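Local coordinates for protein polysaccharide Lyase Family 6 (Bacteroides cellulosilyticus, PDB 6QPS) that binds calcium and, as a family 6 polysaccharide lyase, probably cleaves alginate with specificity for mannuronic acid, at residues 222-227 against 271-276; 294-299 against 337-342; 317-322 against 366-371. All blocks are in the same frame, centred on the assembly; numbering follows the deposited sequence. Where two conformers were deposited one is given.

Contact 1 of 3, residues 222-227 against 271-276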
loop_
_atom_site.group_PDB
_atom_site.type_symbol
_atom_site.label_atom_id
_atom_site.label_comp_id
_atom_site.label_asym_id
_atom_site.label_seq_id
_atom_site.Cartn_x
_atom_site.Cartn_y
_atom_site.Cartn_z
ATOM N N SER A 222 -13.910 -6.190 8.577
ATOM C CA SER A 222 -14.585 -5.414 7.538
ATOM C C SER A 222 -14.298 -5.939 6.131
ATOM O O SER A 222 -14.678 -5.292 5.146
ATOM C CB SER A 222 -14.174 -3.948 7.634
ATOM O OG SER A 222 -12.760 -3.833 7.557
ATOM N N SER A 223 -13.673 -7.114 6.011
ATOM C CA SER A 223 -13.059 -7.520 4.754
ATOM C C SER A 223 -14.056 -7.946 3.681
ATOM O O SER A 223 -13.679 -8.005 2.500
ATOM C CB SER A 223 -12.055 -8.653 4.990
ATOM O OG SER A 223 -12.685 -9.810 5.528
ATOM N N GLN A 224 -15.291 -8.271 4.052
ATOM C CA GLN A 224 -16.306 -8.633 3.067
ATOM C C GLN A 224 -17.003 -7.422 2.476
ATOM O O GLN A 224 -17.877 -7.584 1.619
ATOM C CB GLN A 224 -17.316 -9.617 3.663
ATOM C CG GLN A 224 -16.645 -10.827 4.339
ATOM C CD GLN A 224 -15.718 -11.588 3.415
ATOM O OE1 GLN A 224 -16.150 -12.282 2.489
ATOM N NE2 GLN A 224 -14.429 -11.475 3.674
ATOM N N LEU A 225 -16.605 -6.226 2.872
ATOM C CA LEU A 225 -17.260 -5.003 2.428
ATOM C C LEU A 225 -16.512 -4.349 1.270
ATOM O O LEU A 225 -15.285 -4.430 1.161
ATOM C CB LEU A 225 -17.337 -4.000 3.580
ATOM C CG LEU A 225 -18.029 -4.506 4.838
ATOM C CD1 LEU A 225 -17.881 -3.478 5.970
ATOM C CD2 LEU A 225 -19.493 -4.828 4.559
ATOM N N GLU A 226 -17.268 -3.647 0.422
ATOM C CA GLU A 226 -16.686 -2.915 -0.704
ATOM C C GLU A 226 -16.033 -1.629 -0.220
ATOM O O GLU A 226 -16.674 -0.809 0.448
ATOM C CB GLU A 226 -17.769 -2.607 -1.753
ATOM C CG GLU A 226 -17.276 -1.833 -2.981
ATOM C CD GLU A 226 -18.282 -1.705 -4.138
ATOM O OE1 GLU A 226 -19.378 -2.285 -4.044
ATOM O OE2 GLU A 226 -17.947 -1.014 -5.127
ATOM N N SER A 227 -14.758 -1.462 -0.572
ATOM C CA SER A 227 -13.954 -0.302 -0.222
ATOM C C SER A 227 -13.725 0.631 -1.402
ATOM O O SER A 227 -13.938 1.841 -1.285
ATOM C CB SER A 227 -12.618 -0.809 0.350
ATOM O OG SER A 227 -11.767 0.260 0.742
ATOM N N HIS A 271 -7.356 -10.491 2.583
ATOM C CA HIS A 271 -8.770 -10.764 2.803
ATOM C C HIS A 271 -9.568 -9.918 1.805
ATOM O O HIS A 271 -9.076 -8.907 1.300
ATOM C CB HIS A 271 -9.258 -10.362 4.206
ATOM C CG HIS A 271 -8.566 -10.997 5.375
ATOM N ND1 HIS A 271 -8.431 -12.360 5.553
ATOM C CD2 HIS A 271 -8.094 -10.426 6.512
ATOM C CE1 HIS A 271 -7.854 -12.594 6.723
ATOM N NE2 HIS A 271 -7.654 -11.438 7.331
ATOM N N GLY A 272 -10.811 -10.316 1.545
ATOM C CA GLY A 272 -11.654 -9.643 0.572
ATOM C C GLY A 272 -11.404 -10.040 -0.880
ATOM O O GLY A 272 -10.427 -10.713 -1.234
ATOM N N HIS A 273 -12.327 -9.607 -1.744
ATOM C CA HIS A 273 -12.531 -10.183 -3.076
ATOM C C HIS A 273 -12.540 -9.098 -4.147
ATOM O O HIS A 273 -12.778 -7.911 -3.880
ATOM C CB HIS A 273 -13.852 -10.995 -3.127
ATOM C CG HIS A 273 -14.055 -11.829 -1.902
ATOM N ND1 HIS A 273 -13.278 -12.935 -1.609
ATOM C CD2 HIS A 273 -14.887 -11.652 -0.849
ATOM C CE1 HIS A 273 -13.671 -13.429 -0.443
ATOM N NE2 HIS A 273 -14.612 -12.641 0.055
ATOM N N TYR A 274 -12.284 -9.534 -5.379
ATOM C CA TYR A 274 -12.473 -8.715 -6.578
ATOM C C TYR A 274 -11.535 -7.512 -6.656
ATOM O O TYR A 274 -11.898 -6.440 -7.163
ATOM C CB TYR A 274 -13.929 -8.266 -6.714
ATOM C CG TYR A 274 -14.990 -9.338 -6.623
ATOM C CD1 TYR A 274 -15.109 -10.310 -7.610
ATOM C CD2 TYR A 274 -15.891 -9.371 -5.571
ATOM C CE1 TYR A 274 -16.102 -11.264 -7.560
ATOM C CE2 TYR A 274 -16.893 -10.318 -5.524
ATOM C CZ TYR A 274 -16.968 -11.299 -6.490
ATOM O OH TYR A 274 -17.973 -12.244 -6.427
ATOM N N ASN A 275 -10.304 -7.672 -6.180
ATOM C CA ASN A 275 -9.295 -6.629 -6.282
ATOM C C ASN A 275 -8.645 -6.652 -7.654
ATOM O O ASN A 275 -8.464 -7.714 -8.252
ATOM C CB ASN A 275 -8.299 -6.789 -5.139
ATOM C CG ASN A 275 -8.966 -6.499 -3.789
ATOM O OD1 ASN A 275 -9.481 -5.389 -3.563
ATOM N ND2 ASN A 275 -9.042 -7.496 -2.914
ATOM N N VAL A 276 -8.366 -5.463 -8.187
ATOM C CA VAL A 276 -7.853 -5.273 -9.538
ATOM C C VAL A 276 -6.412 -4.779 -9.424
ATOM O O VAL A 276 -6.162 -3.712 -8.847
ATOM C CB VAL A 276 -8.759 -4.322 -10.335
ATOM C CG1 VAL A 276 -8.174 -4.052 -11.721
ATOM C CG2 VAL A 276 -10.202 -4.880 -10.455
HETATM O O HOH W 1 -11.889 -12.794 2.755
#

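Contact 2 of 3, residues 294-299 against 337-342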
loop_
_atom_site.group_PDB
_atom_site.type_symbol
_atom_site.label_atom_id
_atom_site.label_comp_id
_atom_site.label_asym_id
_atom_site.label_seq_id
_atom_site.Cartn_x
_atom_site.Cartn_y
_atom_site.Cartn_z
ATOM N N ARG A 294 0.774 -12.020 -3.711
ATOM C CA ARG A 294 0.224 -13.161 -2.983
ATOM C C ARG A 294 -1.295 -13.160 -3.103
ATOM O O ARG A 294 -1.946 -12.159 -2.760
ATOM C CB ARG A 294 0.645 -13.124 -1.511
ATOM C CG ARG A 294 0.201 -14.291 -0.655
ATOM C CD ARG A 294 1.258 -14.667 0.381
ATOM N NE ARG A 294 1.597 -13.622 1.336
ATOM C CZ ARG A 294 1.097 -13.534 2.572
ATOM N NH1 ARG A 294 0.206 -14.413 2.994
ATOM N NH2 ARG A 294 1.499 -12.567 3.394
ATOM N N ILE A 295 -1.853 -14.282 -3.566
ATOM C CA ILE A 295 -3.278 -14.429 -3.868
ATOM C C ILE A 295 -3.941 -15.410 -2.895
ATOM O O ILE A 295 -3.563 -16.591 -2.834
ATOM C CB ILE A 295 -3.479 -14.889 -5.320
ATOM C CG1 ILE A 295 -2.909 -13.873 -6.301
ATOM C CG2 ILE A 295 -4.962 -15.177 -5.571
ATOM C CD1 ILE A 295 -3.579 -12.513 -6.255
ATOM N N ILE A 296 -4.913 -14.883 -2.131
ATOM C CA ILE A 296 -5.891 -15.579 -1.297
ATOM C C ILE A 296 -7.233 -14.960 -1.724
ATOM O O ILE A 296 -7.269 -13.891 -2.341
ATOM C CB ILE A 296 -5.585 -15.336 0.211
ATOM C CG1 ILE A 296 -4.152 -15.788 0.532
ATOM C CG2 ILE A 296 -6.575 -16.015 1.166
ATOM C CD1 ILE A 296 -3.543 -15.035 1.685
ATOM N N ASN A 297 -8.351 -15.655 -1.452
ATOM C CA ASN A 297 -9.696 -15.134 -1.750
ATOM C C ASN A 297 -10.026 -15.096 -3.246
ATOM O O ASN A 297 -9.294 -15.649 -4.066
ATOM C CB ASN A 297 -9.917 -13.756 -1.111
ATOM C CG ASN A 297 -9.309 -13.644 0.270
ATOM O OD1 ASN A 297 -9.857 -14.143 1.218
ATOM N ND2 ASN A 297 -8.144 -13.016 0.370
ATOM N N GLN A 298 -11.169 -14.513 -3.615
ATOM C CA GLN A 298 -11.693 -14.747 -4.952
ATOM C C GLN A 298 -11.854 -13.491 -5.790
ATOM O O GLN A 298 -11.940 -12.372 -5.287
ATOM C CB GLN A 298 -13.011 -15.536 -4.910
ATOM C CG GLN A 298 -14.156 -14.873 -4.210
ATOM C CD GLN A 298 -15.455 -15.713 -4.254
ATOM O OE1 GLN A 298 -16.410 -15.320 -4.887
ATOM N NE2 GLN A 298 -15.475 -16.837 -3.561
ATOM N N GLY A 299 -11.951 -13.719 -7.096
ATOM C CA GLY A 299 -12.493 -12.730 -7.994
ATOM C C GLY A 299 -11.537 -11.704 -8.543
ATOM O O GLY A 299 -11.977 -10.832 -9.307
ATOM N N THR A 337 -10.475 -13.979 10.078
ATOM C CA THR A 337 -9.026 -13.883 10.162
ATOM C C THR A 337 -8.299 -15.071 9.542
ATOM O O THR A 337 -7.065 -15.039 9.476
ATOM C CB THR A 337 -8.619 -13.813 11.637
ATOM O OG1 THR A 337 -9.218 -14.907 12.345
ATOM C CG2 THR A 337 -9.113 -12.529 12.280
ATOM N N SER A 338 -9.021 -16.106 9.090
ATOM C CA SER A 338 -8.418 -17.286 8.473
ATOM C C SER A 338 -8.106 -17.018 7.004
ATOM O O SER A 338 -7.788 -15.879 6.633
ATOM C CB SER A 338 -9.333 -18.504 8.708
ATOM O OG SER A 338 -8.699 -19.684 8.255
ATOM N N TYR A 339 -8.101 -18.074 6.179
ATOM C CA TYR A 339 -7.769 -18.001 4.761
ATOM C C TYR A 339 -8.928 -18.580 3.964
ATOM O O TYR A 339 -9.455 -19.642 4.315
ATOM C CB TYR A 339 -6.483 -18.815 4.451
ATOM C CG TYR A 339 -5.254 -18.272 5.156
ATOM C CD1 TYR A 339 -4.919 -18.682 6.439
ATOM C CD2 TYR A 339 -4.441 -17.330 4.537
ATOM C CE1 TYR A 339 -3.806 -18.161 7.092
ATOM C CE2 TYR A 339 -3.339 -16.795 5.185
ATOM C CZ TYR A 339 -3.020 -17.234 6.453
ATOM O OH TYR A 339 -1.920 -16.718 7.109
ATOM N N HIS A 340 -9.317 -17.886 2.893
ATOM C CA HIS A 340 -10.494 -18.242 2.111
ATOM C C HIS A 340 -10.102 -18.672 0.704
ATOM O O HIS A 340 -9.157 -18.136 0.103
ATOM C CB HIS A 340 -11.505 -17.095 2.146
ATOM C CG HIS A 340 -11.976 -16.794 3.531
ATOM N ND1 HIS A 340 -11.245 -16.018 4.409
ATOM C CD2 HIS A 340 -13.064 -17.221 4.214
ATOM C CE1 HIS A 340 -11.894 -15.942 5.558
ATOM N NE2 HIS A 340 -12.991 -16.678 5.474
ATOM N N ARG A 341 -10.842 -19.666 0.192
ATOM C CA ARG A 341 -10.507 -20.303 -1.080
ATOM C C ARG A 341 -10.230 -19.298 -2.203
ATOM O O ARG A 341 -10.956 -18.310 -2.396
ATOM C CB ARG A 341 -11.645 -21.239 -1.513
ATOM C CG ARG A 341 -11.274 -22.135 -2.687
ATOM C CD ARG A 341 -12.506 -22.781 -3.350
ATOM N NE ARG A 341 -13.188 -23.791 -2.557
ATOM C CZ ARG A 341 -12.940 -25.105 -2.597
ATOM N NH1 ARG A 341 -11.976 -25.592 -3.363
ATOM N NH2 ARG A 341 -13.661 -25.932 -1.866
ATOM N N VAL A 342 -9.180 -19.569 -2.971
ATOM C CA VAL A 342 -8.932 -18.838 -4.201
ATOM C C VAL A 342 -9.844 -19.392 -5.288
ATOM O O VAL A 342 -9.776 -20.577 -5.621
ATOM C CB VAL A 342 -7.461 -18.930 -4.622
ATOM C CG1 VAL A 342 -7.272 -18.304 -6.000
ATOM C CG2 VAL A 342 -6.546 -18.256 -3.591
HETATM O O HOH W 2 -8.876 -14.623 3.848
HETATM O O HOH W 3 -13.403 -17.708 -1.472
#

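Contact 3 of 3, residues 317-322 against 366-371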
loop_
_atom_site.group_PDB
_atom_site.type_symbol
_atom_site.label_atom_id
_atom_site.label_comp_id
_atom_site.label_asym_id
_atom_site.label_seq_id
_atom_site.Cartn_x
_atom_site.Cartn_y
_atom_site.Cartn_z
ATOM N N VAL A 317 -0.120 -18.587 -4.937
ATOM C CA VAL A 317 -1.561 -18.863 -4.938
ATOM C C VAL A 317 -1.824 -19.911 -3.853
ATOM O O VAL A 317 -1.382 -21.059 -3.963
ATOM C CB VAL A 317 -2.078 -19.314 -6.310
ATOM C CG1 VAL A 317 -3.601 -19.552 -6.247
ATOM C CG2 VAL A 317 -1.749 -18.278 -7.384
ATOM N N ARG A 318 -2.539 -19.518 -2.802
ATOM C CA ARG A 318 -2.635 -20.306 -1.582
ATOM C C ARG A 318 -3.892 -21.172 -1.559
ATOM O O ARG A 318 -4.929 -20.809 -2.127
ATOM C CB ARG A 318 -2.685 -19.362 -0.382
ATOM C CG ARG A 318 -2.275 -20.002 0.951
ATOM C CD ARG A 318 -2.699 -19.160 2.153
ATOM N NE ARG A 318 -2.207 -19.677 3.446
ATOM C CZ ARG A 318 -2.789 -20.633 4.158
ATOM N NH1 ARG A 318 -3.899 -21.220 3.726
ATOM N NH2 ARG A 318 -2.251 -21.014 5.307
ATOM N N VAL A 319 -3.810 -22.308 -0.864
ATOM C CA VAL A 319 -5.028 -23.024 -0.483
ATOM C C VAL A 319 -5.789 -22.196 0.544
ATOM O O VAL A 319 -5.231 -21.312 1.205
ATOM C CB VAL A 319 -4.739 -24.431 0.067
ATOM C CG1 VAL A 319 -4.028 -25.287 -0.957
ATOM C CG2 VAL A 319 -3.944 -24.367 1.388
ATOM N N GLY A 320 -7.079 -22.491 0.687
ATOM C CA GLY A 320 -7.873 -21.885 1.737
ATOM C C GLY A 320 -8.296 -22.871 2.800
ATOM O O GLY A 320 -8.237 -24.084 2.590
ATOM N N VAL A 321 -8.718 -22.344 3.945
ATOM C CA VAL A 321 -9.289 -23.132 5.019
ATOM C C VAL A 321 -10.801 -23.159 4.920
ATOM O O VAL A 321 -11.417 -24.185 5.225
ATOM C CB VAL A 321 -8.822 -22.582 6.388
ATOM C CG1 VAL A 321 -9.458 -23.347 7.535
ATOM C CG2 VAL A 321 -7.288 -22.603 6.492
ATOM N N TYR A 322 -11.414 -22.034 4.537
ATOM C CA TYR A 322 -12.865 -21.923 4.474
ATOM C C TYR A 322 -13.299 -21.403 3.114
ATOM O O TYR A 322 -12.523 -20.812 2.364
ATOM C CB TYR A 322 -13.424 -20.975 5.562
ATOM C CG TYR A 322 -13.065 -21.409 6.952
ATOM C CD1 TYR A 322 -13.661 -22.517 7.518
ATOM C CD2 TYR A 322 -12.108 -20.723 7.700
ATOM C CE1 TYR A 322 -13.325 -22.936 8.780
ATOM C CE2 TYR A 322 -11.767 -21.135 8.971
ATOM C CZ TYR A 322 -12.373 -22.243 9.499
ATOM O OH TYR A 322 -12.046 -22.672 10.772
ATOM N N LYS A 366 -9.227 -26.308 0.933
ATOM C CA LYS A 366 -9.964 -25.666 -0.158
ATOM C C LYS A 366 -8.958 -25.334 -1.250
ATOM O O LYS A 366 -8.266 -24.317 -1.184
ATOM C CB LYS A 366 -10.721 -24.429 0.324
ATOM C CG LYS A 366 -11.547 -24.656 1.616
ATOM C CD LYS A 366 -12.542 -25.797 1.525
ATOM C CE LYS A 366 -13.317 -25.928 2.841
ATOM N NZ LYS A 366 -14.425 -26.916 2.737
ATOM N N MET A 367 -8.846 -26.221 -2.247
ATOM C CA MET A 367 -7.896 -26.016 -3.332
ATOM C C MET A 367 -8.304 -24.838 -4.225
ATOM O O MET A 367 -9.493 -24.520 -4.354
ATOM C CB MET A 367 -7.835 -27.276 -4.203
ATOM C CG MET A 367 -7.477 -28.562 -3.469
ATOM S SD MET A 367 -5.835 -28.536 -2.718
ATOM C CE MET A 367 -6.285 -28.456 -0.985
ATOM N N PRO A 368 -7.346 -24.186 -4.878
ATOM C CA PRO A 368 -7.713 -23.143 -5.845
ATOM C C PRO A 368 -8.548 -23.717 -6.983
ATOM O O PRO A 368 -8.312 -24.831 -7.451
ATOM C CB PRO A 368 -6.370 -22.613 -6.364
ATOM C CG PRO A 368 -5.333 -23.124 -5.400
ATOM C CD PRO A 368 -5.889 -24.357 -4.763
ATOM N N ARG A 369 -9.519 -22.928 -7.438
ATOM C CA ARG A 369 -10.446 -23.323 -8.489
ATOM C C ARG A 369 -10.588 -22.174 -9.474
ATOM O O ARG A 369 -10.659 -21.016 -9.067
ATOM C CB ARG A 369 -11.850 -23.643 -7.909
ATOM C CG ARG A 369 -11.887 -24.815 -6.952
ATOM C CD ARG A 369 -13.313 -25.288 -6.745
ATOM N NE ARG A 369 -14.191 -24.254 -6.200
ATOM C CZ ARG A 369 -15.258 -24.514 -5.448
ATOM N NH1 ARG A 369 -15.566 -25.770 -5.154
ATOM N NH2 ARG A 369 -16.020 -23.530 -4.991
ATOM N N ASN A 370 -10.661 -22.489 -10.761
ATOM C CA ASN A 370 -10.919 -21.470 -11.784
ATOM C C ASN A 370 -9.927 -20.316 -11.708
ATOM O O ASN A 370 -10.286 -19.126 -11.732
ATOM C CB ASN A 370 -12.364 -20.997 -11.714
ATOM C CG ASN A 370 -13.292 -22.051 -12.175
ATOM O OD1 ASN A 370 -13.119 -22.561 -13.289
ATOM N ND2 ASN A 370 -14.232 -22.447 -11.333
ATOM N N VAL A 371 -8.648 -20.670 -11.636
ATOM C CA VAL A 371 -7.555 -19.722 -11.810
ATOM C C VAL A 371 -7.043 -19.863 -13.235
ATOM O O VAL A 371 -6.691 -20.964 -13.672
ATOM C CB VAL A 371 -6.421 -19.987 -10.815
ATOM C CG1 VAL A 371 -5.298 -18.966 -10.980
ATOM C CG2 VAL A 371 -6.947 -19.949 -9.399
HETATM O O HOH W 4 -7.505 -21.869 -2.664
#

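Contact 1 of 3, residues 222-227 against 271-276
Gln-224 and His-273 join through a single direct hydrogen bond: the ring NE2 of His-273 donates to OE1 of Gln-224 at 2.9 Å, with an N-H...O angle of 158°. The oxygen lies in the imidazole plane, at the ring edge, while the amide itself stands steeply against the ring, the two planes 77° apart. The other end of this amide is held as well. Its NE2 donates to OG of Ser-223 at 3.0 Å, almost in the amide plane, and also to a water 3.0 Å away, which in turn accepts from the backbone N of Gly-272. A bend at chi2 (-56°) folds the glutamine chain back over its own turn and brings the amide between Ser-223 and His-273. With an alanine in place of the glutamine, NE2 of His-273 would probably lose its acceptor and the water one of its two donors, and the imidazole would be held less firmly. Beside this polar link the two segments lie close, with CB of Ser-223 3.4 Å from CB of His-271 and O of Ser-223 3.2 Å from CA of Gly-272. Gly-272, with no side chain, lets the carbonyl of Ser-223 come this close. Further out, Ser-223 OG is anchored to Ser-220 O, ND1 of His-273 receives a weak bond from N of Gln-298, and a type I turn from Ser-222 to Leu-225 shapes the first loop. These loops follow strands 215-218 and 266-271 of the right-handed parallel beta-helix of the chondroitinase B family, where the side chain of His-271 lies about 9 Å from the bound calcium.

Contact 2 of 3, residues 294-299 against 337-342
Ile-295, at the end of its strand, meets Val-342 at about a right angle, CG2 lying 3.9 Å from CG1 of the valine. The other valine methyl, CG2, packs against the backbone, 3.5 Å from O of Ile-295 and also close to CA of Ile-296. At Ile-296 the side chain divides its work between two neighbours. CG1 stands beside the backbone N (chi1 -57°) and carries CD1 to the edge of the Tyr-339 ring, in its plane and 3.8 Å from CD2, whereas CG2 packs against the carbonyl oxygen of His-340. Arg-270 and Arg-318 make cation-pi contacts with the same tyrosine. Here strand 291-295 of the right-handed parallel beta-helix gives way to a loop, and the long excursion between strands 313-318 and 345-353 returns to the helix body beside it. Asn-297 makes the direct hydrogen bond of the junction, from its N to O of His-340 at 3.0 Å, reaching the acceptor from above the carbonyl plane. OD1 of its side chain comes against CB of His-340, the amide and ring planes 28° apart, and a water joins OD1 to ND1 of the imidazole, 2.8 Å from each; ND2 is bonded to O of Arg-270. On the backbone, a CA-H...O contact runs from Val-342 to O of Asn-297 (3.2 Å, nearly straight). Gln-298 reaches across through water, NE2 donating to a molecule that itself donates to O of Arg-341 at 2.7 Å, while its OE1 is bonded to Arg-324 and the guanidinium of Arg-341 forms a salt bridge with Glu-323.

Contact 3 of 3, residues 317-322 against 366-371
Gly-320 and Lys-366 pair through two reciprocal backbone hydrogen bonds, Gly-320 N to Lys-366 O at 2.9 Å and Lys-366 N to Gly-320 O at 2.9 Å, the first almost perfectly straight (177°). They form one isolated antiparallel bridge of the hydrogen-bonded kind. The oxygen of Lys-366 takes a second bond from a water at 3.0 Å, which also donates to O of Arg-318 and so ties the two segments together a little further along. The extended side chain of Arg-318 places NH1 2.9 Å from O of Val-319, a bond arriving from above the carbonyl plane, and NH1 also bonds O of Arg-363. The aliphatic part of Lys-366, bent at chi2 (-56°), lies along the backbone of the glycine and the residue after it, with CE 3.5 Å from O of Val-321. Past the bridge the contact is apolar. Val-319 and Met-367 run side by side, CG1 of the valine 3.9 Å from the methyl CE, and CG1 of Val-317 meets CG of Pro-368 at 4.1 Å, where Phe-397 packs on both residues. Here a single antiparallel bridge links the loops that leave two neighbouring coils of the right-handed parallel beta-helix, after strands 313-318 and 357-361, which themselves pair in parallel.

How the contacts relate
The three contacts succeed one another along the parallel beta-helix. Contact 1 closes in sequence before contact 2 opens, whereas the segments of contacts 2 and 3 alternate, since 317-322 lies between 294-299 and 337-342. Centres of contacts 1 and 2 are 10 Å apart, those of 2 and 3 only 7 Å, and those of 1 and 3 about 17 Å. Contact 2 touches both others: Tyr-274 N probably bonds Gln-298 O, and Val-321 N probably bonds Tyr-339 O. Strands 266-271, 291-295 and 313-318 pair in turn, so the loops leaving them lie side by side on one flank of the helix; contacts 1 and 2 each have a side chain about 9 Å from the calcium, and contact 3 lies farther off.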